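Local coordinates for protein putative glycosidase ph117-related (Bacteroides thetaiotaomicron, PDB 5A7V) that probably acts as a glycoside hydrolase family 130 enzyme on beta-linked mannosides, and binds mannose in its pocket, at residues P79-R93 / E145-M159. Residues are numbered along the deposited sequence; the frame is centred on the assembly and turned at random. Where two conformers were deposited one is given.
With MAN (alpha-D-mannopyranose), chain D; BMA (beta-D-mannopyranose), chain C; MAN (alpha-D-mannopyranose), chain E.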
# COMPACT_ATOMS: atom_id res chain seq x y z
N PRO A 79 1.58 -4.76 -3.75
CA PRO A 79 2.29 -5.69 -2.86
C PRO A 79 2.52 -5.16 -1.45
O PRO A 79 2.68 -3.96 -1.23
CB PRO A 79 3.65 -5.81 -3.55
CG PRO A 79 3.89 -4.43 -4.07
CD PRO A 79 2.55 -3.94 -4.49
N ALA A 80 2.57 -6.09 -0.48
CA ALA A 80 3.16 -5.81 0.84
C ALA A 80 4.63 -6.19 0.78
O ALA A 80 5.02 -7.04 -0.02
CB ALA A 80 2.47 -6.65 1.90
N ALA A 81 5.42 -5.63 1.69
CA ALA A 81 6.82 -5.96 1.79
C ALA A 81 7.25 -5.89 3.23
O ALA A 81 6.82 -5.01 3.97
CB ALA A 81 7.69 -5.09 0.91
N THR A 82 8.12 -6.81 3.61
CA THR A 82 8.66 -6.83 4.98
C THR A 82 10.04 -7.47 4.99
O THR A 82 10.54 -7.94 3.98
CB THR A 82 7.63 -7.46 5.96
OG1 THR A 82 7.95 -7.16 7.34
CG2 THR A 82 7.51 -8.95 5.77
N LEU A 83 10.61 -7.55 6.20
CA LEU A 83 11.88 -8.22 6.48
C LEU A 83 11.58 -9.50 7.26
O LEU A 83 10.85 -9.46 8.26
CB LEU A 83 12.75 -7.29 7.31
CG LEU A 83 14.09 -7.80 7.78
CD1 LEU A 83 15.02 -8.00 6.60
CD2 LEU A 83 14.69 -6.88 8.83
N HIS A 84 12.18 -10.60 6.81
CA HIS A 84 12.07 -11.87 7.55
C HIS A 84 13.32 -12.70 7.33
O HIS A 84 13.75 -12.92 6.20
CB HIS A 84 10.84 -12.66 7.07
CG HIS A 84 10.61 -13.95 7.80
ND1 HIS A 84 10.34 -14.02 9.15
CD2 HIS A 84 10.56 -15.22 7.34
CE1 HIS A 84 10.20 -15.29 9.50
NE2 HIS A 84 10.31 -16.04 8.42
N ASP A 85 13.90 -13.14 8.44
CA ASP A 85 15.07 -14.03 8.41
C ASP A 85 16.18 -13.46 7.46
O ASP A 85 16.81 -14.18 6.68
CB ASP A 85 14.59 -15.43 7.98
CG ASP A 85 13.79 -16.17 9.08
OD1 ASP A 85 13.64 -15.64 10.21
OD2 ASP A 85 13.31 -17.30 8.81
N GLY A 86 16.39 -12.15 7.53
CA GLY A 86 17.51 -11.55 6.84
C GLY A 86 17.25 -11.27 5.34
O GLY A 86 18.21 -10.91 4.64
N LYS A 87 16.02 -11.48 4.88
CA LYS A 87 15.66 -11.26 3.48
C LYS A 87 14.46 -10.34 3.37
O LYS A 87 13.64 -10.23 4.29
CB LYS A 87 15.35 -12.59 2.81
CG LYS A 87 16.55 -13.56 2.81
CD LYS A 87 16.41 -14.66 1.79
CE LYS A 87 17.56 -15.67 1.84
NZ LYS A 87 17.25 -16.73 0.85
N ILE A 88 14.33 -9.72 2.19
CA ILE A 88 13.10 -9.03 1.83
C ILE A 88 12.08 -10.07 1.38
O ILE A 88 12.41 -10.95 0.58
CB ILE A 88 13.37 -7.99 0.70
CG1 ILE A 88 14.12 -6.77 1.26
CG2 ILE A 88 12.06 -7.55 0.03
CD1 ILE A 88 14.74 -5.86 0.23
N VAL A 89 10.87 -9.96 1.92
CA VAL A 89 9.75 -10.80 1.56
C VAL A 89 8.64 -9.90 1.01
O VAL A 89 8.26 -8.92 1.66
CB VAL A 89 9.25 -11.66 2.72
CG1 VAL A 89 8.06 -12.53 2.31
CG2 VAL A 89 10.39 -12.55 3.19
N VAL A 90 8.13 -10.27 -0.16
CA VAL A 90 7.01 -9.58 -0.76
C VAL A 90 5.82 -10.53 -0.83
O VAL A 90 5.95 -11.70 -1.25
CB VAL A 90 7.39 -9.07 -2.17
CG1 VAL A 90 6.17 -8.67 -3.01
CG2 VAL A 90 8.36 -7.92 -2.06
N LEU A 91 4.65 -10.03 -0.43
CA LEU A 91 3.35 -10.69 -0.67
C LEU A 91 2.62 -9.86 -1.72
O LEU A 91 2.24 -8.72 -1.45
CB LEU A 91 2.52 -10.88 0.60
CG LEU A 91 2.82 -12.15 1.43
CD1 LEU A 91 4.21 -12.10 2.04
CD2 LEU A 91 1.73 -12.43 2.43
N TYR A 92 2.47 -10.44 -2.90
CA TYR A 92 1.93 -9.70 -4.05
C TYR A 92 0.48 -10.08 -4.31
O TYR A 92 0.08 -11.26 -4.22
CB TYR A 92 2.77 -9.87 -5.32
CG TYR A 92 3.08 -11.30 -5.77
CD1 TYR A 92 4.20 -12.01 -5.27
CD2 TYR A 92 2.27 -11.97 -6.68
CE1 TYR A 92 4.50 -13.28 -5.72
CE2 TYR A 92 2.58 -13.24 -7.14
CZ TYR A 92 3.71 -13.88 -6.67
OH TYR A 92 4.03 -15.16 -7.11
N ARG A 93 -0.34 -9.08 -4.67
CA ARG A 93 -1.71 -9.33 -5.09
C ARG A 93 -1.68 -10.01 -6.46
O ARG A 93 -1.19 -9.41 -7.40
CB ARG A 93 -2.49 -8.02 -5.15
CG ARG A 93 -3.94 -8.20 -5.55
CD ARG A 93 -4.70 -6.89 -5.68
NE ARG A 93 -6.03 -7.08 -6.16
CZ ARG A 93 -6.92 -6.11 -6.37
NH1 ARG A 93 -6.69 -4.85 -5.95
NH2 ARG A 93 -8.05 -6.37 -7.02
N GLU A 145 -7.18 -8.59 -1.03
CA GLU A 145 -6.52 -7.60 -1.89
C GLU A 145 -5.58 -6.68 -1.11
O GLU A 145 -5.79 -6.41 0.09
CB GLU A 145 -7.54 -6.67 -2.56
CG GLU A 145 -8.67 -7.38 -3.25
CD GLU A 145 -9.76 -6.46 -3.76
OE1 GLU A 145 -9.92 -5.32 -3.23
OE2 GLU A 145 -10.57 -6.91 -4.65
N ASP A 146 -4.57 -6.18 -1.78
CA ASP A 146 -3.87 -4.96 -1.35
C ASP A 146 -3.32 -5.00 0.09
O ASP A 146 -3.64 -4.17 0.94
CB ASP A 146 -4.75 -3.71 -1.53
CG ASP A 146 -5.23 -3.45 -2.96
OD1 ASP A 146 -4.79 -4.13 -3.89
OD2 ASP A 146 -6.06 -2.50 -3.07
N PRO A 147 -2.45 -5.99 0.34
CA PRO A 147 -1.91 -6.14 1.70
C PRO A 147 -0.90 -5.07 2.05
O PRO A 147 -0.13 -4.61 1.21
CB PRO A 147 -1.23 -7.53 1.66
CG PRO A 147 -0.75 -7.61 0.22
CD PRO A 147 -1.88 -6.98 -0.58
N ARG A 148 -0.85 -4.72 3.34
CA ARG A 148 0.26 -3.98 3.91
C ARG A 148 0.71 -4.77 5.15
O ARG A 148 -0.15 -5.26 5.88
CB ARG A 148 -0.09 -2.58 4.36
CG ARG A 148 -0.21 -1.59 3.23
CD ARG A 148 -1.56 -1.31 2.89
NE ARG A 148 -1.79 -0.13 2.02
CZ ARG A 148 -2.72 -0.17 1.11
NH1 ARG A 148 -3.41 -1.24 0.88
NH2 ARG A 148 -2.91 0.88 0.33
N ILE A 149 2.03 -4.88 5.34
CA ILE A 149 2.55 -5.70 6.47
C ILE A 149 3.53 -4.85 7.29
O ILE A 149 4.41 -4.17 6.76
CB ILE A 149 3.24 -6.98 6.00
CG1 ILE A 149 2.19 -7.92 5.38
CG2 ILE A 149 3.96 -7.69 7.16
CD1 ILE A 149 2.71 -9.13 4.62
N ALA A 150 3.33 -4.93 8.62
CA ALA A 150 4.26 -4.38 9.61
C ALA A 150 4.48 -5.45 10.67
O ALA A 150 3.74 -6.44 10.68
CB ALA A 150 3.71 -3.10 10.21
N VAL A 151 5.50 -5.28 11.51
CA VAL A 151 5.82 -6.33 12.51
C VAL A 151 6.03 -5.70 13.87
O VAL A 151 6.65 -4.65 14.00
CB VAL A 151 7.03 -7.15 12.05
CG1 VAL A 151 8.35 -6.39 12.03
CG2 VAL A 151 7.19 -8.46 12.84
N THR A 152 5.55 -6.39 14.91
CA THR A 152 5.84 -5.90 16.26
C THR A 152 7.29 -6.19 16.63
O THR A 152 7.93 -7.10 16.06
CB THR A 152 4.91 -6.52 17.29
OG1 THR A 152 5.21 -7.91 17.46
CG2 THR A 152 3.44 -6.31 17.00
N ALA A 153 7.78 -5.49 17.65
CA ALA A 153 9.11 -5.78 18.19
C ALA A 153 9.25 -7.21 18.75
O ALA A 153 10.34 -7.73 18.83
CB ALA A 153 9.47 -4.78 19.26
N GLU A 154 8.13 -7.82 19.09
CA GLU A 154 8.08 -9.18 19.60
C GLU A 154 7.92 -10.23 18.48
O GLU A 154 7.88 -11.42 18.75
CB GLU A 154 6.96 -9.28 20.66
CG GLU A 154 7.09 -8.26 21.87
CD GLU A 154 6.78 -6.73 21.60
OE1 GLU A 154 5.87 -6.32 20.78
OE2 GLU A 154 7.47 -5.91 22.31
N GLY A 155 7.79 -9.79 17.21
CA GLY A 155 7.86 -10.69 16.06
C GLY A 155 6.53 -11.12 15.45
O GLY A 155 6.49 -12.07 14.69
N LEU A 156 5.44 -10.44 15.80
CA LEU A 156 4.13 -10.73 15.20
C LEU A 156 3.92 -9.83 13.96
O LEU A 156 3.93 -8.61 14.09
CB LEU A 156 3.01 -10.51 16.20
CG LEU A 156 1.62 -10.88 15.72
CD1 LEU A 156 1.51 -12.38 15.50
CD2 LEU A 156 0.53 -10.36 16.65
N TYR A 157 3.81 -10.47 12.79
CA TYR A 157 3.43 -9.74 11.57
C TYR A 157 1.94 -9.48 11.59
O TYR A 157 1.11 -10.38 11.82
CB TYR A 157 3.84 -10.54 10.34
CG TYR A 157 5.32 -10.72 10.21
CD1 TYR A 157 6.13 -9.75 9.61
CD2 TYR A 157 5.97 -11.89 10.65
CE1 TYR A 157 7.49 -9.90 9.46
CE2 TYR A 157 7.35 -12.02 10.53
CZ TYR A 157 8.11 -11.03 9.94
OH TYR A 157 9.49 -11.21 9.85
N VAL A 158 1.61 -8.22 11.26
CA VAL A 158 0.25 -7.74 11.21
C VAL A 158 -0.01 -7.24 9.77
O VAL A 158 0.67 -6.31 9.30
CB VAL A 158 -0.02 -6.61 12.22
CG1 VAL A 158 -1.48 -6.18 12.20
CG2 VAL A 158 0.35 -7.09 13.62
N MET A 159 -0.98 -7.89 9.11
CA MET A 159 -1.38 -7.58 7.71
C MET A 159 -2.71 -6.87 7.74
O MET A 159 -3.70 -7.39 8.31
CB MET A 159 -1.60 -8.85 6.90
CG MET A 159 -2.03 -8.61 5.45
SD MET A 159 -2.78 -10.00 4.61
CE MET A 159 -1.36 -11.09 4.53
C1 MAN D . -11.91 -1.32 -6.82
C2 MAN D . -10.44 -1.35 -6.90
C3 MAN D . -10.11 -2.79 -7.20
C4 MAN D . -10.72 -3.79 -6.23
C5 MAN D . -12.19 -3.51 -5.99
C6 MAN D . -12.71 -4.14 -4.72
O1 MAN D . -12.61 -1.45 -8.00
O2 MAN D . -9.81 -1.03 -5.67
O3 MAN D . -8.70 -3.05 -7.21
O4 MAN D . -10.60 -5.12 -6.77
O5 MAN D . -12.45 -2.12 -5.85
O6 MAN D . -12.00 -3.70 -3.55
C1 BMA C . -11.79 -1.25 -6.93
C2 BMA C . -10.31 -1.58 -7.12
C3 BMA C . -10.17 -3.08 -7.32
C4 BMA C . -10.84 -3.82 -6.19
C5 BMA C . -12.25 -3.28 -5.90
C6 BMA C . -12.88 -3.89 -4.66
O1 BMA C . -12.10 0.13 -6.79
O2 BMA C . -9.56 -1.23 -5.95
O3 BMA C . -8.76 -3.51 -7.47
O4 BMA C . -10.92 -5.20 -6.58
O5 BMA C . -12.27 -1.84 -5.72
O6 BMA C . -12.10 -3.69 -3.48
C1 MAN E . -8.09 1.61 -5.59
C2 MAN E . -6.87 0.98 -4.89
C3 MAN E . -6.23 -0.23 -5.58
C4 MAN E . -6.12 -0.02 -7.10
C5 MAN E . -6.70 1.34 -7.56
C6 MAN E . -6.74 1.48 -9.10
O1 MAN E . -8.30 3.08 -5.22
O2 MAN E . -7.33 0.60 -3.59
O3 MAN E . -6.96 -1.42 -5.39
O4 MAN E . -4.75 -0.16 -7.42
O5 MAN E . -8.06 1.42 -7.02
O6 MAN E . -7.61 0.48 -9.64
O HOH W 1 3.52 -3.41 3.25
O HOH W 2 7.12 -4.52 7.48
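Ala80 and Arg148 mark where strands 79-84 and 145-151 come nearest, their CA atoms 4.6 Å apart and the two strands almost parallel, at 14°. They belong to separate sheets, and two waters bridge the seam in place of direct backbone bonds: one accepts from Ile149 N and, weakly, from Ala81 N, while the other donates to Ile149 O and also bonds Thr82 OG1. Ile149 wedges into the seam. Ile149 CD1 reaches Ala80 CB at 3.7 Å and continues to Leu91 CD2, while its CG2 branch packs on Thr82; Pro147 sets its ring against Ala80 and the carbonyl of Leu91.

At the hairpin end, Tyr157 presents its ring edge to Thr82 OG1 and pins the first strand through its hydroxyl. Tyr157 OH donates to Leu83 O at 2.7 Å, in the carbonyl plane and on a lone pair, and accepts from His84 ND1 at 3.0 Å. These two bonds, one given and one received, fix the rotation of the O-H.

At the other end Arg93 runs fully extended, CG anti to the backbone N (chi1 -179°), and delivers its guanidinium to the sugar. Arg93 NH1 bonds Asp146 OD1 at 2.9 Å from above the carboxylate plane, an oxygen that Asn78 also holds. Glu145 lies alongside with CG over the guanidinium centre and its carboxylate stacked at 16°; Glu145 OE2 stands 3.5 Å from Arg93 NH2, attracted by charge alone. Ser107 holds Arg93 NE and Glu95 pairs with NH2, while NH1 still donates to O3 and NH2 to O4 of the mannose, modelled as both anomers. Glu145 approaches O4 and O6 of this sugar; Asp146 approaches a second mannose. Neighbouring blades of the five-bladed beta-propeller of family GH130 thus meet, Glu145 and Asp146 from strand 143-151 and Arg93 from strand 87-95 converging on the central pocket.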